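Catecholate siderophore receptor Fiu (Escherichia coli, PDB 6BPM) imports iron bound to catecholate siderophores across the outer membrane, drawing energy from TonB, and also serves as the receptor for microcins M, H47 and E492. Local coordinates at residues T92-Y97 with R130-G135; D99-I104 with N339-N344; R425-N430 with A486-T491. All blocks are in the same frame, centred on the assembly; numbering follows the deposited sequence.

Interaction 1. Residues T92-Y97 with R130-G135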
loop_
_atom_site.group_PDB
_atom_site.type_symbol
_atom_site.label_atom_id
_atom_site.label_comp_id
_atom_site.label_asym_id
_atom_site.label_seq_id
_atom_site.Cartn_x
_atom_site.Cartn_y
_atom_site.Cartn_z
ATOM N N THR A 92 -2.085 -1.163 -5.823
ATOM C CA THR A 92 -1.763 0.247 -5.673
ATOM C C THR A 92 -0.410 0.449 -4.991
ATOM O O THR A 92 -0.093 1.560 -4.551
ATOM C CB THR A 92 -2.874 0.932 -4.881
ATOM O OG1 THR A 92 -2.833 2.350 -5.108
ATOM C CG2 THR A 92 -2.698 0.620 -3.404
ATOM N N SER A 93 0.407 -0.600 -4.918
ATOM C CA SER A 93 1.605 -0.543 -4.104
ATOM C C SER A 93 2.650 0.426 -4.660
ATOM O O SER A 93 3.502 0.892 -3.902
ATOM C CB SER A 93 2.129 -1.977 -3.910
ATOM O OG SER A 93 2.664 -2.517 -5.104
ATOM N N ASN A 94 2.599 0.757 -5.947
ATOM C CA ASN A 94 3.512 1.724 -6.555
ATOM C C ASN A 94 3.010 3.162 -6.452
ATOM O O ASN A 94 3.583 4.054 -7.084
ATOM C CB ASN A 94 3.735 1.375 -8.028
ATOM C CG ASN A 94 2.452 1.446 -8.831
ATOM O OD1 ASN A 94 1.388 1.123 -8.322
ATOM N ND2 ASN A 94 2.548 1.840 -10.088
ATOM N N SER A 95 1.951 3.397 -5.692
ATOM C CA SER A 95 1.373 4.718 -5.464
ATOM C C SER A 95 1.213 4.948 -3.977
ATOM O O SER A 95 0.184 5.440 -3.504
ATOM C CB SER A 95 0.037 4.886 -6.187
ATOM O OG SER A 95 0.235 4.986 -7.593
ATOM N N ILE A 96 2.192 4.488 -3.211
ATOM C CA ILE A 96 2.347 4.876 -1.822
ATOM C C ILE A 96 3.403 5.958 -1.791
ATOM O O ILE A 96 4.481 5.787 -2.370
ATOM C CB ILE A 96 2.743 3.691 -0.941
ATOM C CG1 ILE A 96 1.655 2.617 -1.007
ATOM C CG2 ILE A 96 2.927 4.167 0.516
ATOM C CD1 ILE A 96 2.164 1.234 -0.668
ATOM N N TYR A 97 3.078 7.093 -1.172
ATOM C CA TYR A 97 3.967 8.251 -1.117
ATOM C C TYR A 97 4.379 8.553 0.314
ATOM O O TYR A 97 3.616 8.333 1.259
ATOM C CB TYR A 97 3.297 9.524 -1.729
ATOM C CG TYR A 97 2.863 9.284 -3.137
ATOM C CD1 TYR A 97 1.682 8.586 -3.413
ATOM C CD2 TYR A 97 3.648 9.696 -4.198
ATOM C CE1 TYR A 97 1.292 8.323 -4.712
ATOM C CE2 TYR A 97 3.267 9.437 -5.504
ATOM C CZ TYR A 97 2.086 8.750 -5.752
ATOM O OH TYR A 97 1.713 8.484 -7.047
ATOM N N ARG A 130 2.391 9.855 -12.630
ATOM C CA ARG A 130 1.862 8.530 -12.932
ATOM C C ARG A 130 1.422 7.843 -11.645
ATOM O O ARG A 130 1.950 8.110 -10.566
ATOM C CB ARG A 130 2.901 7.694 -13.679
ATOM C CG ARG A 130 4.169 7.457 -12.890
ATOM C CD ARG A 130 5.209 6.602 -13.613
ATOM N NE ARG A 130 6.376 6.497 -12.742
ATOM C CZ ARG A 130 6.480 5.644 -11.734
ATOM N NH1 ARG A 130 5.482 4.800 -11.469
ATOM N NH2 ARG A 130 7.575 5.640 -10.984
ATOM N N SER A 131 0.384 7.020 -11.751
ATOM C CA SER A 131 -0.110 6.271 -10.603
ATOM C C SER A 131 -0.899 5.075 -11.116
ATOM O O SER A 131 -1.222 4.980 -12.302
ATOM C CB SER A 131 -0.963 7.148 -9.661
ATOM O OG SER A 131 -2.306 7.261 -10.081
ATOM N N ALA A 132 -1.177 4.146 -10.206
ATOM C CA ALA A 132 -2.121 3.087 -10.484
ATOM C C ALA A 132 -3.528 3.683 -10.597
ATOM O O ALA A 132 -3.794 4.772 -10.078
ATOM C CB ALA A 132 -2.064 2.024 -9.391
ATOM N N PRO A 133 -4.431 3.013 -11.317
ATOM C CA PRO A 133 -5.787 3.567 -11.536
ATOM C C PRO A 133 -6.705 3.344 -10.341
ATOM O O PRO A 133 -7.790 2.781 -10.456
ATOM C CB PRO A 133 -6.254 2.819 -12.792
ATOM C CG PRO A 133 -5.508 1.521 -12.777
ATOM C CD PRO A 133 -4.152 1.829 -12.148
ATOM N N THR A 134 -6.279 3.838 -9.182
ATOM C CA THR A 134 -6.959 3.531 -7.932
ATOM C C THR A 134 -7.083 4.741 -7.015
ATOM O O THR A 134 -8.160 5.017 -6.476
ATOM C CB THR A 134 -6.208 2.410 -7.235
ATOM O OG1 THR A 134 -4.858 2.851 -7.009
ATOM C CG2 THR A 134 -6.219 1.106 -8.122
ATOM N N GLY A 135 -5.990 5.453 -6.812
ATOM C CA GLY A 135 -5.949 6.583 -5.903
ATOM C C GLY A 135 -4.541 6.741 -5.371
ATOM O O GLY A 135 -3.591 6.247 -5.965
#

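Interaction 2. Residues D99-I104 with N339-N344. With POG ((20S)-2,5,8,11,14,17-hexamethyl-3,6,9,12,15,18-hexaoxahenicosane-1,20-diol), chain E.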
loop_
_atom_site.group_PDB
_atom_site.type_symbol
_atom_site.label_atom_id
_atom_site.label_comp_id
_atom_site.label_asym_id
_atom_site.label_seq_id
_atom_site.Cartn_x
_atom_site.Cartn_y
_atom_site.Cartn_z
ATOM N N ASP A 99 5.392 12.050 2.175
ATOM C CA ASP A 99 5.415 13.508 2.011
ATOM C C ASP A 99 5.250 13.879 0.542
ATOM O O ASP A 99 5.853 14.832 0.035
ATOM C CB ASP A 99 6.694 14.108 2.616
ATOM C CG ASP A 99 6.898 13.671 4.067
ATOM O OD1 ASP A 99 6.016 13.978 4.912
ATOM O OD2 ASP A 99 7.910 12.979 4.358
ATOM N N GLY A 100 4.414 13.115 -0.148
ATOM C CA GLY A 100 4.120 13.410 -1.527
ATOM C C GLY A 100 5.204 12.993 -2.479
ATOM O O GLY A 100 5.143 13.363 -3.653
ATOM N N ILE A 101 6.198 12.236 -2.010
ATOM C CA ILE A 101 7.250 11.699 -2.861
ATOM C C ILE A 101 7.134 10.179 -2.870
ATOM O O ILE A 101 7.033 9.549 -1.804
ATOM C CB ILE A 101 8.637 12.176 -2.406
ATOM C CG1 ILE A 101 8.783 13.693 -2.645
ATOM C CG2 ILE A 101 9.709 11.488 -3.214
ATOM C CD1 ILE A 101 9.441 14.451 -1.509
ATOM N N ARG A 102 7.140 9.593 -4.075
ATOM C CA ARG A 102 6.868 8.163 -4.242
ATOM C C ARG A 102 7.871 7.306 -3.480
ATOM O O ARG A 102 9.074 7.586 -3.484
ATOM C CB ARG A 102 6.897 7.787 -5.726
ATOM C CG ARG A 102 6.338 6.408 -6.026
ATOM C CD ARG A 102 6.361 6.123 -7.545
ATOM N NE ARG A 102 5.840 7.250 -8.330
ATOM C CZ ARG A 102 4.546 7.508 -8.523
ATOM N NH1 ARG A 102 4.186 8.565 -9.237
ATOM N NH2 ARG A 102 3.610 6.713 -8.012
ATOM N N ASP A 103 7.365 6.245 -2.816
ATOM C CA ASP A 103 8.191 5.335 -2.008
ATOM C C ASP A 103 7.959 3.869 -2.434
ATOM O O ASP A 103 7.277 3.106 -1.744
ATOM C CB ASP A 103 7.900 5.531 -0.521
ATOM C CG ASP A 103 8.737 4.603 0.367
ATOM O OD1 ASP A 103 9.878 4.240 -0.033
ATOM O OD2 ASP A 103 8.243 4.227 1.456
ATOM N N ILE A 104 8.619 3.452 -3.509
ATOM C CA ILE A 104 8.459 2.105 -4.041
ATOM C C ILE A 104 9.297 1.124 -3.225
ATOM O O ILE A 104 10.468 1.379 -2.936
ATOM C CB ILE A 104 8.883 2.064 -5.514
ATOM C CG1 ILE A 104 7.851 2.772 -6.396
ATOM C CG2 ILE A 104 9.148 0.630 -5.940
ATOM C CD1 ILE A 104 8.353 2.968 -7.796
ATOM N N ASN A 339 15.770 -0.022 -4.738
ATOM C CA ASN A 339 14.950 1.068 -5.276
ATOM C C ASN A 339 15.472 2.400 -4.742
ATOM O O ASN A 339 15.592 2.587 -3.522
ATOM C CB ASN A 339 13.475 0.867 -4.916
ATOM C CG ASN A 339 12.775 -0.181 -5.803
ATOM O OD1 ASN A 339 12.613 -1.331 -5.390
ATOM N ND2 ASN A 339 12.296 0.235 -6.992
ATOM N N LYS A 340 15.796 3.317 -5.654
ATOM C CA LYS A 340 16.350 4.623 -5.304
ATOM C C LYS A 340 15.532 5.723 -5.975
ATOM O O LYS A 340 15.081 5.569 -7.124
ATOM C CB LYS A 340 17.817 4.715 -5.733
ATOM C CG LYS A 340 18.772 3.878 -4.858
ATOM C CD LYS A 340 20.214 3.866 -5.354
ATOM C CE LYS A 340 20.868 5.237 -5.290
ATOM N NZ LYS A 340 22.291 5.162 -5.750
ATOM N N ILE A 341 15.330 6.828 -5.251
ATOM C CA ILE A 341 14.733 8.028 -5.823
ATOM C C ILE A 341 15.562 9.239 -5.382
ATOM O O ILE A 341 15.934 9.362 -4.207
ATOM C CB ILE A 341 13.230 8.163 -5.446
ATOM C CG1 ILE A 341 12.531 9.205 -6.291
ATOM C CG2 ILE A 341 12.979 8.569 -4.000
ATOM C CD1 ILE A 341 11.029 9.116 -6.142
ATOM N N LEU A 342 15.870 10.115 -6.338
ATOM C CA LEU A 342 16.418 11.442 -6.076
ATOM C C LEU A 342 15.477 12.454 -6.722
ATOM O O LEU A 342 15.172 12.334 -7.914
ATOM C CB LEU A 342 17.843 11.583 -6.636
ATOM C CG LEU A 342 18.553 12.952 -6.573
ATOM C CD1 LEU A 342 18.668 13.450 -5.132
ATOM C CD2 LEU A 342 19.950 12.943 -7.260
ATOM N N THR A 343 14.990 13.423 -5.939
ATOM C CA THR A 343 14.001 14.361 -6.459
ATOM C C THR A 343 14.121 15.742 -5.816
ATOM O O THR A 343 14.457 15.881 -4.634
ATOM C CB THR A 343 12.571 13.846 -6.248
ATOM O OG1 THR A 343 11.646 14.687 -6.962
ATOM C CG2 THR A 343 12.232 13.852 -4.755
ATOM N N ASN A 344 13.785 16.760 -6.608
ATOM C CA ASN A 344 13.702 18.140 -6.154
ATOM C C ASN A 344 12.370 18.738 -6.597
ATOM O O ASN A 344 12.063 18.753 -7.796
ATOM C CB ASN A 344 14.863 18.963 -6.704
ATOM C CG ASN A 344 14.918 20.335 -6.106
ATOM O OD1 ASN A 344 15.271 20.490 -4.943
ATOM N ND2 ASN A 344 14.570 21.342 -6.890
HETATM O OH POG E . 9.453 11.474 -27.767
HETATM C C2 POG E . 8.768 12.496 -27.093
HETATM C C1 POG E . 8.018 13.385 -28.087
HETATM C C3 POG E . 9.771 13.337 -26.304
HETATM O O2 POG E . 9.559 13.122 -24.938
HETATM C C5 POG E . 10.203 14.031 -24.097
HETATM O O1 POG E . 17.063 15.856 -7.850
HETATM C C4 POG E . 16.617 15.174 -8.988
HETATM C C6 POG E . 17.498 15.535 -10.181
HETATM O O3 POG E . 17.151 14.726 -11.274
HETATM C C7 POG E . 18.050 14.728 -12.354
HETATM C C8 POG E . 17.357 14.931 -13.710
HETATM O O4 POG E . 16.058 14.375 -13.755
HETATM C C9 POG E . 15.419 14.214 -15.002
HETATM C C10 POG E . 14.915 15.517 -15.647
HETATM O O5 POG E . 13.997 15.115 -16.642
HETATM C C11 POG E . 13.898 15.684 -17.924
HETATM C C12 POG E . 14.295 14.650 -18.974
HETATM O O6 POG E . 13.218 13.786 -19.143
HETATM C C13 POG E . 13.092 13.316 -20.448
HETATM C C14 POG E . 12.043 14.153 -21.184
HETATM O O7 POG E . 11.735 13.490 -22.381
HETATM C C15 POG E . 10.384 13.386 -22.728
HETATM C C16 POG E . 9.352 15.287 -23.945
HETATM C C17 POG E . 12.570 15.561 -21.486
HETATM C C18 POG E . 15.523 13.808 -18.601
HETATM C C19 POG E . 16.075 16.357 -16.190
HETATM C C20 POG E . 18.314 14.373 -14.779
HETATM C C21 POG E . 18.966 15.333 -9.793
#

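Interaction 3. Residues R425-N430 with A486-T491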
loop_
_atom_site.group_PDB
_atom_site.type_symbol
_atom_site.label_atom_id
_atom_site.label_comp_id
_atom_site.label_asym_id
_atom_site.label_seq_id
_atom_site.Cartn_x
_atom_site.Cartn_y
_atom_site.Cartn_z
ATOM N N ARG A 425 -19.608 33.199 -1.997
ATOM C CA ARG A 425 -19.407 32.556 -0.704
ATOM C C ARG A 425 -19.866 31.108 -0.706
ATOM O O ARG A 425 -19.384 30.316 0.105
ATOM C CB ARG A 425 -20.161 33.326 0.389
ATOM C CG ARG A 425 -20.102 32.705 1.774
ATOM C CD ARG A 425 -21.094 33.380 2.706
ATOM N NE ARG A 425 -22.458 33.313 2.182
ATOM C CZ ARG A 425 -23.379 32.444 2.586
ATOM N NH1 ARG A 425 -23.088 31.561 3.532
ATOM N NH2 ARG A 425 -24.592 32.459 2.047
ATOM N N ASP A 426 -20.774 30.739 -1.604
ATOM C CA ASP A 426 -21.349 29.406 -1.605
ATOM C C ASP A 426 -20.944 28.562 -2.796
ATOM O O ASP A 426 -21.293 27.378 -2.828
ATOM C CB ASP A 426 -22.879 29.495 -1.565
ATOM C CG ASP A 426 -23.398 30.037 -0.257
ATOM O OD1 ASP A 426 -22.694 29.904 0.765
ATOM O OD2 ASP A 426 -24.506 30.616 -0.259
ATOM N N PHE A 427 -20.232 29.123 -3.769
ATOM C CA PHE A 427 -19.932 28.426 -5.016
ATOM C C PHE A 427 -18.427 28.471 -5.300
ATOM O O PHE A 427 -17.856 29.552 -5.467
ATOM C CB PHE A 427 -20.738 29.043 -6.163
ATOM C CG PHE A 427 -20.597 28.315 -7.460
ATOM C CD1 PHE A 427 -20.656 26.928 -7.498
ATOM C CD2 PHE A 427 -20.365 29.004 -8.637
ATOM C CE1 PHE A 427 -20.513 26.256 -8.681
ATOM C CE2 PHE A 427 -20.213 28.332 -9.826
ATOM C CZ PHE A 427 -20.292 26.962 -9.850
ATOM N N GLU A 428 -17.795 27.303 -5.395
ATOM C CA GLU A 428 -16.362 27.187 -5.658
ATOM C C GLU A 428 -16.138 26.326 -6.891
ATOM O O GLU A 428 -16.774 25.281 -7.045
ATOM C CB GLU A 428 -15.616 26.547 -4.472
ATOM C CG GLU A 428 -15.799 27.261 -3.136
ATOM C CD GLU A 428 -15.136 26.550 -1.958
ATOM O OE1 GLU A 428 -14.161 25.789 -2.155
ATOM O OE2 GLU A 428 -15.617 26.737 -0.822
ATOM N N LEU A 429 -15.241 26.767 -7.769
ATOM C CA LEU A 429 -14.719 25.948 -8.854
ATOM C C LEU A 429 -13.279 25.577 -8.542
ATOM O O LEU A 429 -12.581 26.326 -7.868
ATOM C CB LEU A 429 -14.759 26.679 -10.189
ATOM C CG LEU A 429 -16.049 26.572 -10.999
ATOM C CD1 LEU A 429 -17.216 26.414 -10.061
ATOM C CD2 LEU A 429 -16.226 27.785 -11.915
ATOM N N ASN A 430 -12.841 24.396 -8.971
ATOM C CA ASN A 430 -11.420 24.082 -8.866
ATOM C C ASN A 430 -10.952 23.298 -10.081
ATOM O O ASN A 430 -11.688 22.474 -10.623
ATOM C CB ASN A 430 -11.086 23.341 -7.569
ATOM C CG ASN A 430 -11.423 21.864 -7.612
ATOM O OD1 ASN A 430 -12.544 21.473 -7.324
ATOM N ND2 ASN A 430 -10.420 21.031 -7.892
ATOM N N ALA A 486 -16.616 21.160 -8.862
ATOM C CA ALA A 486 -17.498 22.245 -8.480
ATOM C C ALA A 486 -18.167 21.838 -7.188
ATOM O O ALA A 486 -18.533 20.672 -7.003
ATOM C CB ALA A 486 -18.542 22.551 -9.550
ATOM N N LEU A 487 -18.297 22.801 -6.293
ATOM C CA LEU A 487 -18.797 22.554 -4.957
ATOM C C LEU A 487 -19.760 23.672 -4.606
ATOM O O LEU A 487 -19.511 24.843 -4.923
ATOM C CB LEU A 487 -17.647 22.483 -3.952
ATOM C CG LEU A 487 -18.032 22.284 -2.500
ATOM C CD1 LEU A 487 -16.897 21.602 -1.798
ATOM C CD2 LEU A 487 -18.373 23.646 -1.852
ATOM N N TYR A 488 -20.863 23.312 -3.961
ATOM C CA TYR A 488 -21.850 24.301 -3.564
ATOM C C TYR A 488 -22.155 24.118 -2.090
ATOM O O TYR A 488 -22.421 22.999 -1.644
ATOM C CB TYR A 488 -23.131 24.196 -4.398
ATOM C CG TYR A 488 -23.861 25.497 -4.380
ATOM C CD1 TYR A 488 -24.545 25.905 -3.238
ATOM C CD2 TYR A 488 -23.817 26.362 -5.464
ATOM C CE1 TYR A 488 -25.194 27.140 -3.176
ATOM C CE2 TYR A 488 -24.468 27.608 -5.415
ATOM C CZ TYR A 488 -25.161 27.985 -4.262
ATOM O OH TYR A 488 -25.815 29.206 -4.179
ATOM N N HIS A 489 -22.081 25.201 -1.325
ATOM C CA HIS A 489 -22.413 25.128 0.094
ATOM C C HIS A 489 -23.924 25.252 0.241
ATOM O O HIS A 489 -24.485 26.320 -0.002
ATOM C CB HIS A 489 -21.698 26.219 0.882
ATOM C CG HIS A 489 -20.214 26.054 0.922
ATOM N ND1 HIS A 489 -19.591 25.114 1.716
ATOM C CD2 HIS A 489 -19.226 26.722 0.276
ATOM C CE1 HIS A 489 -18.282 25.203 1.544
ATOM N NE2 HIS A 489 -18.034 26.175 0.681
ATOM N N LEU A 490 -24.584 24.153 0.601
ATOM C CA LEU A 490 -26.014 24.195 0.887
ATOM C C LEU A 490 -26.273 24.966 2.173
ATOM O O LEU A 490 -27.233 25.734 2.271
ATOM C CB LEU A 490 -26.580 22.779 1.000
ATOM C CG LEU A 490 -26.455 21.815 -0.174
ATOM C CD1 LEU A 490 -27.116 20.499 0.171
ATOM C CD2 LEU A 490 -27.069 22.402 -1.411
ATOM N N THR A 491 -25.482 24.696 3.202
ATOM C CA THR A 491 -25.538 25.445 4.445
ATOM C C THR A 491 -24.108 25.684 4.883
ATOM O O THR A 491 -23.169 25.481 4.108
ATOM C CB THR A 491 -26.361 24.700 5.500
ATOM O OG1 THR A 491 -25.603 23.585 5.994
ATOM C CG2 THR A 491 -27.698 24.221 4.883
#

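Interaction 1. Residues T92-Y97 with R130-G135
Thr-92, Ser-95 and Tyr-97 meet Ser-131, Ala-132 and Thr-134 in a buried, largely polar contact between two loops of the plug, the domain that fills the barrel of a TonB-dependent receptor. The two loops, more than 30 residues apart in sequence, lie side by side where they lead into strands 96-98 and 135-141, which are parallel neighbours in the plug sheet. Residues 92-95 form a type I beta turn, closed by Ser-95 N on Thr-92 O at 3.0 Å. Across from it, Pro-133 is the centre of an inverse gamma turn, with only a weak bond from Thr-134 N back to Ala-132 O.

Ser-95 carries the middle of the contact. Its hydroxyl stands anti to the carbonyl carbon (chi1 -71°), where OG accepts Ala-132 N at 3.1 Å with an angle of 160° at the hydrogen. The same OG packs 3.2 Å from Ser-131 CB. The methyl of Ala-132 points into the turn, CB lying 3.7 Å from Asn-94 OD1 and 4.1 Å from Thr-92 CA. Ser-131 OG bonds within its own segment, to Ala-132 O at 2.9 Å, tilted 33° out of the carbonyl plane, and weakly to Ser-503 OG of barrel strand 494-505.

At the far end, Tyr-97 OH only packs against Arg-130 O and has a weak hydrogen bond with Arg-102 NH2, while its ring meets that of Tyr-128. The guanidinium of Arg-130 has Asn-94 ND2 at its edge, near its plane, but its strong partner is Glu-370 of barrel strand 357-386, to which NH2 forms a salt bridge. At the other end, Thr-92 OG1 and Thr-134 OG1 share a hydrogen bond of 2.8 Å in which either hydroxyl could be the donor.

Interaction 2. Residues D99-I104 with N339-N344
Ile-101 and Thr-343 reach toward each other tip to tip, Ile-101 CG2 lying 3.8 Å from Thr-343 CG2. The same Ile-101 CG2 is 4.0 Å from Ile-341 CD1, so one branch of the plug residue touches two residues of the barrel wall. With CG1 anti to the backbone N (chi1 -166°) and the chain extended beyond it, CD1 of Ile-341 reaches inward to 3.6 Å from Arg-102 O. At the other end Ile-104 and Asn-339 cross at about a right angle, and Ile-104 CG2 packs 3.3 Å from Asn-339 ND2. The two segments run nearly opposite ways, yet even the closest CA atoms, those of Ile-104 and Asn-339, are 6.7 Å apart; side chains make most of the contact, and the backbones do not pair.

The polar groups beside this apolar seam are held from further out. Asn-339 ND2 gives a hydrogen bond to Gln-372 OE1, and Thr-343 OG1 is bonded to Phe-367 O and Thr-368 OG1, which leaves its methyl turned to Ile-101. Arg-102 sends its guanidinium away from the wall, NH1 to Arg-130 O and NH2 to Asn-94 O, anchoring the short strand to the rest of the plug.

On the opposite side of the barrel strand, Leu-342 CG is 3.5 Å from O1 of a bound polyether chain, as befits a residue directed outward from the barrel. Strand 327-354 lies between strands 289-310 and 357-386, while strand 101-102 is an outermost strand of the plug sheet, next to strand 96-98, and turns Ile-101 to the inner wall, with Ile-104 beyond the strand doing the same.

Interaction 3. Residues R425-N430 with A486-T491
Asp-426 O accepts His-489 N at 2.8 Å and also receives a CA-H...O contact from Tyr-488 CA. The same oxygen lies 3.5 Å above one face of the Tyr-488 ring, offset toward its rim. Further along, Glu-428 and Leu-487 satisfy each other's backbone completely: Glu-428 N to Leu-487 O and Leu-487 N to Glu-428 O are both 3.0 Å. This hydrogen-bonded pair is flanked by the non-hydrogen-bonded pairs Phe-427 with Tyr-488 and Leu-429 with Ala-486, the regular ladder of adjacent antiparallel strands, here 427-447 and 467-489 of the 22-stranded barrel.

On the face bearing Glu-428, His-489 NE2 donates to Glu-428 OE2 at 2.9 Å. The carboxylate oxygen lies close to the imidazole plane, but the donor approaches it from 37° above the carboxylate plane. Glu-428 OE1 is taken by a salt bridge to Arg-33, so both oxygens are engaged, and Leu-487 CD2 packs over one face of the imidazole. Asn-430 OD1 is hydrogen-bonded to Thr-39 OG1. The sheet face bearing Phe-427, Tyr-488, Leu-429 and Ala-486 is mostly apolar in its contacts, with Phe-427 CD1 3.8 Å from Tyr-488 CD2 and Leu-429 CD1 4.1 Å from Ala-486 CB.

The three contacts differ in chemistry as they differ in place: interaction 1 is buried within the plug and relies on hydroxyls and loop backbone; interaction 2, also buried, joins plug to barrel wall mainly through aliphatic side chains; interaction 3 is a surface contact within the wall, built on strand pairing. The first two touch, their centres 13 Å apart: strands 96-98 and 101-102 are neighbours in the plug sheet, and Arg-102 reaches from interaction 2 to both segments of interaction 1. Interaction 3 lies about 35 Å from interaction 2, centre to centre. These two nevertheless share the barrel sheet, one through side chains on its inner face, the other through the backbone ladder between two of its adjacent strands.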